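Local coordinates for uncharacterized protein (Pyrococcus furiosus, PDB 4XLZ) that removes an acetyl group from N,N'-diacetylchitobiose as a family CE-14 deacetylase with a metal site, occupied here by cadmium, at the interface of chains A and B. Coordinates in Å, arbitrary orientation; residue numbers count along the deposited sequence, not the author numbering. Chains: chain A/B, Uncharacterized protein.

Contact 1: the interface of chains A and B. Residues chain A 2, 15, 19-20, 256; chain B 225-226, 229-230.
B:Pro229 meets the A:Phe2 ring face on, a CH-pi contact between two subunits of a CE-14 deacetylase. The patch is an apolar interface: helix 8-19 of chain A, with residues before and after it, packs on helix 221-240 of chain B. The deposited assembly holds six copies, so it may form part of a hexamer contact.

The ring contact comes first. B:Pro229 CB sits over the centre of the A:Phe2 ring, 3.5 Å from its centroid. The aromatic CD1 and CE1 of A:Phe2 are the ring atoms nearest to that methylene. B:Pro229 CG adds a second contact, 3.8 Å from A:Phe2 CD1. The two side chains cross at about a right angle.

Aliphatic packing continues along the helix. The two branches of A:Val19 divide their work. A:Val19 CG2 touches B:Pro229 CB at 3.8 Å. A:Val19 CG1, anti to the backbone N (chi1 173°), reaches the backbone of B:Thr226 and lies 3.9 Å from B:Thr226 CA. B:Pro229 CB is therefore shared by A:Phe2 and A:Val19, and A:Leu15 CD1 also approaches it at 4.0 Å. The same leucine methyl lies near the B:Phe230 backbone N. A:Leu20 adds a methyl contact from just past the end of helix 8-19, its CD2 4.0 Å from B:Thr226 CG2.

The other aromatic contact involves A:Leu256, in the 3-10 helix 255-258. It leans over one face of the B:Phe230 ring, with CG above the centre. The phenyl CG of B:Phe230 is anti to its backbone N (chi1 179°), which carries the ring away from B:Pro229 and towards A:Leu256. The tightest touch there is near the rim, where the methyl CD2 of A:Leu256 lies 3.5 Å from B:Phe230 CD1.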
ATOM      1  N   PHE A   2      -1.234 -46.279  -6.159  1.00 17.44           N
ATOM      2  CA  PHE A   2      -2.525 -46.101  -5.515  1.00 18.14           C
ATOM      3  C   PHE A   2      -3.685 -46.548  -6.362  1.00 19.64           C
ATOM      4  O   PHE A   2      -4.831 -46.108  -6.270  1.00 21.17           O
ATOM      5  CB  PHE A   2      -2.749 -44.612  -5.008  1.00 16.77           C
ATOM      6  CG  PHE A   2      -2.355 -44.405  -3.584  1.00 19.14           C
ATOM      7  CD1 PHE A   2      -1.056 -44.771  -3.128  1.00 15.63           C
ATOM      8  CD2 PHE A   2      -3.191 -43.763  -2.723  1.00 17.13           C
ATOM      9  CE1 PHE A   2      -0.640 -44.576  -1.789  1.00 17.57           C
ATOM     10  CE2 PHE A   2      -2.799 -43.512  -1.455  1.00 18.93           C
ATOM     11  CZ  PHE A   2      -1.583 -43.881  -0.904  1.00 20.02           C
ATOM     12  N   LEU A  15      -2.218 -43.002   2.403  1.00 17.69           N
ATOM     13  CA  LEU A  15      -1.493 -41.733   2.094  1.00 18.28           C
ATOM     14  C   LEU A  15      -0.853 -41.243   3.409  1.00 17.42           C
ATOM     15  O   LEU A  15       0.307 -40.848   3.429  1.00 18.82           O
ATOM     16  CB  LEU A  15      -2.521 -40.722   1.577  1.00 18.21           C
ATOM     17  CG  LEU A  15      -1.856 -39.337   1.283  1.00 17.59           C
ATOM     18  CD1 LEU A  15      -0.947 -39.415   0.002  1.00 20.57           C
ATOM     19  CD2 LEU A  15      -3.057 -38.327   1.039  1.00 19.19           C
ATOM     20  N   VAL A  19       2.741 -42.921   2.648  1.00 20.55           N
ATOM     21  CA  VAL A  19       3.399 -41.974   1.778  1.00 19.78           C
ATOM     22  C   VAL A  19       3.942 -40.746   2.574  1.00 21.77           C
ATOM     23  O   VAL A  19       5.072 -40.278   2.314  1.00 24.41           O
ATOM     24  CB  VAL A  19       2.365 -41.466   0.757  1.00 19.59           C
ATOM     25  CG1 VAL A  19       2.904 -40.303  -0.134  1.00 22.05           C
ATOM     26  CG2 VAL A  19       1.850 -42.676  -0.158  1.00 21.25           C
ATOM     27  N   LEU A  20       3.142 -40.300   3.552  1.00 21.17           N
ATOM     28  CA  LEU A  20       3.508 -39.030   4.289  1.00 22.52           C
ATOM     29  C   LEU A  20       4.220 -39.349   5.613  1.00 25.37           C
ATOM     30  O   LEU A  20       4.764 -38.443   6.266  1.00 27.06           O
ATOM     31  CB  LEU A  20       2.225 -38.184   4.467  1.00 20.36           C
ATOM     32  CG  LEU A  20       1.582 -37.704   3.197  1.00 20.20           C
ATOM     33  CD1 LEU A  20       0.297 -36.967   3.526  1.00 20.21           C
ATOM     34  CD2 LEU A  20       2.554 -36.868   2.309  1.00 24.24           C
ATOM     35  N   LEU A 256       1.875 -31.362   3.191  1.00 15.55           N
ATOM     36  CA  LEU A 256       0.942 -31.380   2.011  1.00 15.10           C
ATOM     37  C   LEU A 256      -0.420 -30.867   2.397  1.00 16.60           C
ATOM     38  O   LEU A 256      -1.107 -30.287   1.550  1.00 16.53           O
ATOM     39  CB  LEU A 256       0.835 -32.887   1.568  1.00 17.39           C
ATOM     40  CG  LEU A 256       0.112 -33.147   0.318  1.00 23.87           C
ATOM     41  CD1 LEU A 256       1.077 -32.786  -0.787  1.00 27.87           C
ATOM     42  CD2 LEU A 256      -0.074 -34.792   0.244  1.00 30.15           C
TER
ATOM     43  N   GLU B 225       6.244 -39.473  -6.703  1.00 16.45           N
ATOM     44  CA  GLU B 225       5.993 -40.555  -5.748  1.00 17.74           C
ATOM     45  C   GLU B 225       5.061 -40.206  -4.625  1.00 17.67           C
ATOM     46  O   GLU B 225       4.415 -41.028  -4.045  1.00 17.73           O
ATOM     47  CB  GLU B 225       7.298 -41.039  -5.131  1.00 17.90           C
ATOM     48  CG  GLU B 225       8.278 -41.641  -6.204  1.00 18.78           C
ATOM     49  CD  GLU B 225       7.620 -42.937  -6.877  1.00 19.22           C
ATOM     50  OE1 GLU B 225       7.167 -42.942  -8.054  1.00 20.59           O
ATOM     51  OE2 GLU B 225       7.497 -43.964  -6.090  1.00 19.97           O
ATOM     52  N   THR B 226       4.923 -38.860  -4.326  1.00 16.04           N
ATOM     53  CA  THR B 226       3.946 -38.415  -3.396  1.00 16.85           C
ATOM     54  C   THR B 226       2.690 -37.919  -4.084  1.00 14.70           C
ATOM     55  O   THR B 226       1.556 -38.135  -3.641  1.00 15.83           O
ATOM     56  CB  THR B 226       4.576 -37.280  -2.520  1.00 17.05           C
ATOM     57  OG1 THR B 226       5.642 -37.817  -1.690  1.00 19.67           O
ATOM     58  CG2 THR B 226       3.463 -36.640  -1.603  1.00 20.24           C
ATOM     59  N   PRO B 229      -0.071 -40.624  -5.544  1.00 15.59           N
ATOM     60  CA  PRO B 229      -0.960 -41.097  -4.436  1.00 15.45           C
ATOM     61  C   PRO B 229      -1.928 -39.969  -3.937  1.00 16.28           C
ATOM     62  O   PRO B 229      -3.105 -40.199  -3.778  1.00 17.29           O
ATOM     63  CB  PRO B 229       0.025 -41.461  -3.321  1.00 17.22           C
ATOM     64  CG  PRO B 229       1.300 -42.011  -4.107  1.00 16.72           C
ATOM     65  CD  PRO B 229       1.367 -40.986  -5.310  1.00 17.45           C
ATOM     66  N   PHE B 230      -1.369 -38.773  -3.818  1.00 16.43           N
ATOM     67  CA  PHE B 230      -2.290 -37.656  -3.413  1.00 15.89           C
ATOM     68  C   PHE B 230      -3.438 -37.398  -4.371  1.00 16.11           C
ATOM     69  O   PHE B 230      -4.602 -37.365  -3.962  1.00 15.44           O
ATOM     70  CB  PHE B 230      -1.398 -36.394  -3.230  1.00 14.38           C
ATOM     71  CG  PHE B 230      -2.234 -35.110  -2.827  1.00 16.08           C
ATOM     72  CD1 PHE B 230      -2.986 -35.059  -1.694  1.00 18.52           C
ATOM     73  CD2 PHE B 230      -2.066 -34.007  -3.589  1.00 17.88           C
ATOM     74  CE1 PHE B 230      -3.722 -33.897  -1.331  1.00 20.02           C
ATOM     75  CE2 PHE B 230      -2.784 -32.857  -3.235  1.00 20.97           C
ATOM     76  CZ  PHE B 230      -3.570 -32.840  -2.114  1.00 17.40           C
TER

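Contact 2: the interface of chains A and B. Residues chain A 8, 11-12, 263; chain B 233-234, 236-237.
This is an apolar helix-packing interface, rich in aromatic rings, that joins two copies of a CE-14 deacetylase of the GlcNAc-PI de-N-acetylase family and may help hold the six-chain assembly together. A:Phe8 and B:Phe237 meet edge to face, with their planes turned 67° apart. The side chains lie side by side and point the same way. B:Phe237 CD2 stands over one face of the A:Phe8 ring, towards its rim, 3.7 Å from A:Phe8 CZ. A:Phe12 CB covers the opposite face, so the ring is held between its own helix and the partner. A:Phe8 CD1 also touches the backbone of B:Phe237, 3.6 Å from CA. An alanine in place of A:Phe8 would probably leave a gap beside B:Phe237 and deprive that ring of its edge-to-face partner.

The methyl CG2 of B:Thr233 points between two rings of chain A, 3.8 Å from A:Phe8 CE1 and equally far from A:Phe263 CZ. The hydroxyl B:Thr233 OG1 turns towards A:Ala11 CB, at 3.6 Å. A:Phe263 CG sits between the backbone N and carbonyl carbon (chi1 39°), bringing its ring against B:Thr233 and B:Val234. A:Phe263 CE1 meets B:Val234 CG2 at 3.8 Å, tilted from the ring plane; B:Thr233 CG2 lies over the other side. A:Phe263 and B:Phe237 slide past each other in opposite directions. Selenomethionine B:Met236, bent at chi3, lays its selenium SE 3.9 Å from A:Ala11 CB.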
ATOM      1  N   PHE A   8     -12.078 -44.541  -0.393  1.00 19.07           N
ATOM      2  CA  PHE A   8     -11.312 -43.338  -0.045  1.00 18.54           C
ATOM      3  C   PHE A   8     -10.701 -43.577   1.312  1.00 18.55           C
ATOM      4  O   PHE A   8      -9.568 -43.179   1.594  1.00 19.21           O
ATOM      5  CB  PHE A   8     -12.337 -42.118   0.038  1.00 18.44           C
ATOM      6  CG  PHE A   8     -11.736 -40.960   0.806  1.00 17.79           C
ATOM      7  CD1 PHE A   8     -10.671 -40.261   0.241  1.00 14.99           C
ATOM      8  CD2 PHE A   8     -12.157 -40.657   2.103  1.00 20.41           C
ATOM      9  CE1 PHE A   8     -10.048 -39.245   1.029  1.00 18.84           C
ATOM     10  CE2 PHE A   8     -11.550 -39.665   2.902  1.00 20.29           C
ATOM     11  CZ  PHE A   8     -10.495 -38.942   2.321  1.00 18.94           C
ATOM     12  N   ALA A  11      -7.451 -45.327   0.874  1.00 18.99           N
ATOM     13  CA  ALA A  11      -6.477 -44.456   0.316  1.00 19.33           C
ATOM     14  C   ALA A  11      -5.945 -43.395   1.312  1.00 17.56           C
ATOM     15  O   ALA A  11      -4.753 -43.149   1.371  1.00 17.39           O
ATOM     16  CB  ALA A  11      -7.071 -43.774  -0.920  1.00 16.24           C
ATOM     17  N   PHE A  12      -6.884 -42.748   2.007  1.00 19.05           N
ATOM     18  CA  PHE A  12      -6.520 -41.797   2.996  1.00 17.77           C
ATOM     19  C   PHE A  12      -5.586 -42.338   4.075  1.00 18.82           C
ATOM     20  O   PHE A  12      -4.547 -41.756   4.401  1.00 18.90           O
ATOM     21  CB  PHE A  12      -7.855 -41.261   3.637  1.00 18.60           C
ATOM     22  CG  PHE A  12      -7.608 -40.314   4.805  1.00 19.53           C
ATOM     23  CD1 PHE A  12      -7.428 -38.921   4.548  1.00 21.11           C
ATOM     24  CD2 PHE A  12      -7.600 -40.795   6.103  1.00 20.81           C
ATOM     25  CE1 PHE A  12      -7.260 -38.027   5.649  1.00 25.77           C
ATOM     26  CE2 PHE A  12      -7.422 -39.939   7.191  1.00 24.91           C
ATOM     27  CZ  PHE A  12      -7.294 -38.561   6.986  1.00 25.23           C
ATOM     28  N   PHE A 263      -9.579 -32.932   2.403  1.00 16.21           N
ATOM     29  CA  PHE A 263      -9.938 -33.725   3.625  1.00 17.14           C
ATOM     30  C   PHE A 263      -8.963 -33.462   4.755  1.00 16.84           C
ATOM     31  O   PHE A 263      -8.716 -34.258   5.655  1.00 18.07           O
ATOM     32  CB  PHE A 263      -9.895 -35.271   3.219  1.00 17.37           C
ATOM     33  CG  PHE A 263      -8.755 -35.614   2.292  1.00 15.42           C
ATOM     34  CD1 PHE A 263      -8.946 -35.842   0.923  1.00 17.94           C
ATOM     35  CD2 PHE A 263      -7.423 -35.760   2.781  1.00 16.34           C
ATOM     36  CE1 PHE A 263      -7.831 -36.208   0.123  1.00 15.78           C
ATOM     37  CE2 PHE A 263      -6.314 -36.038   1.949  1.00 16.54           C
ATOM     38  CZ  PHE A 263      -6.575 -36.287   0.596  1.00 17.70           C
TER
ATOM     39  N   THR B 233      -5.971 -40.113  -4.276  1.00 14.81           N
ATOM     40  CA  THR B 233      -6.770 -40.056  -3.051  1.00 14.77           C
ATOM     41  C   THR B 233      -7.851 -38.945  -3.155  1.00 15.47           C
ATOM     42  O   THR B 233      -9.028 -39.175  -2.794  1.00 16.29           O
ATOM     43  CB  THR B 233      -5.890 -39.836  -1.837  1.00 16.04           C
ATOM     44  OG1 THR B 233      -4.940 -40.953  -1.782  1.00 16.48           O
ATOM     45  CG2 THR B 233      -6.701 -39.874  -0.542  1.00 16.99           C
ATOM     46  N   VAL B 234      -7.414 -37.789  -3.705  1.00 15.11           N
ATOM     47  CA  VAL B 234      -8.437 -36.743  -3.895  1.00 15.63           C
ATOM     48  C   VAL B 234      -9.545 -37.130  -4.864  1.00 14.73           C
ATOM     49  O   VAL B 234     -10.726 -36.829  -4.611  1.00 16.71           O
ATOM     50  CB  VAL B 234      -7.687 -35.452  -4.365  1.00 15.44           C
ATOM     51  CG1 VAL B 234      -8.657 -34.350  -4.763  1.00 18.54           C
ATOM     52  CG2 VAL B 234      -6.741 -34.912  -3.256  1.00 17.20           C
HETATM   53  N   MSE B 236     -10.615 -40.068  -5.544  1.00 16.19           N
HETATM   54  CA  MSE B 236     -11.499 -41.057  -4.893  1.00 16.67           C
HETATM   55  C   MSE B 236     -12.367 -40.353  -3.869  1.00 16.52           C
HETATM   56  O   MSE B 236     -13.511 -40.712  -3.685  1.00 18.55           O
HETATM   57  CB  MSE B 236     -10.649 -42.130  -4.211  1.00 16.84           C
HETATM   58  CG  MSE B 236      -9.918 -42.895  -5.306  1.00 18.92           C
HETATM   59 SE   MSE B 236      -8.642 -44.214  -4.501  1.00 24.44          SE
HETATM   60  CE  MSE B 236     -10.079 -45.366  -3.862  1.00 27.23           C
ATOM     61  N   PHE B 237     -11.836 -39.335  -3.165  1.00 17.38           N
ATOM     62  CA  PHE B 237     -12.691 -38.602  -2.255  1.00 18.25           C
ATOM     63  C   PHE B 237     -13.930 -38.073  -2.987  1.00 17.93           C
ATOM     64  O   PHE B 237     -15.024 -38.202  -2.449  1.00 18.52           O
ATOM     65  CB  PHE B 237     -11.813 -37.410  -1.670  1.00 16.85           C
ATOM     66  CG  PHE B 237     -12.564 -36.398  -0.829  1.00 17.37           C
ATOM     67  CD1 PHE B 237     -12.967 -35.178  -1.358  1.00 16.94           C
ATOM     68  CD2 PHE B 237     -12.846 -36.694   0.505  1.00 20.21           C
ATOM     69  CE1 PHE B 237     -13.658 -34.235  -0.602  1.00 18.04           C
ATOM     70  CE2 PHE B 237     -13.532 -35.759   1.323  1.00 21.53           C
ATOM     71  CZ  PHE B 237     -13.884 -34.511   0.804  1.00 17.17           C
TER

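Contact 1 and contact 2 are neighbouring patches of one A-B interface, with C-alpha centres about 10 Å apart. They share helix 8-19 of chain A and helix 221-240 of chain B. Contact 1 uses the later residues of the first helix and earlier ones of the second; contact 2 uses the opposite ends. The two helices thus run antiparallel across the junction. A C-terminal residue of chain A joins the helix in each patch, A:Leu256 in contact 1 and A:Phe263 in contact 2; A:Phe2 adds to contact 1. The interface is not an exact two-fold, so chains A and B contribute different surfaces to it.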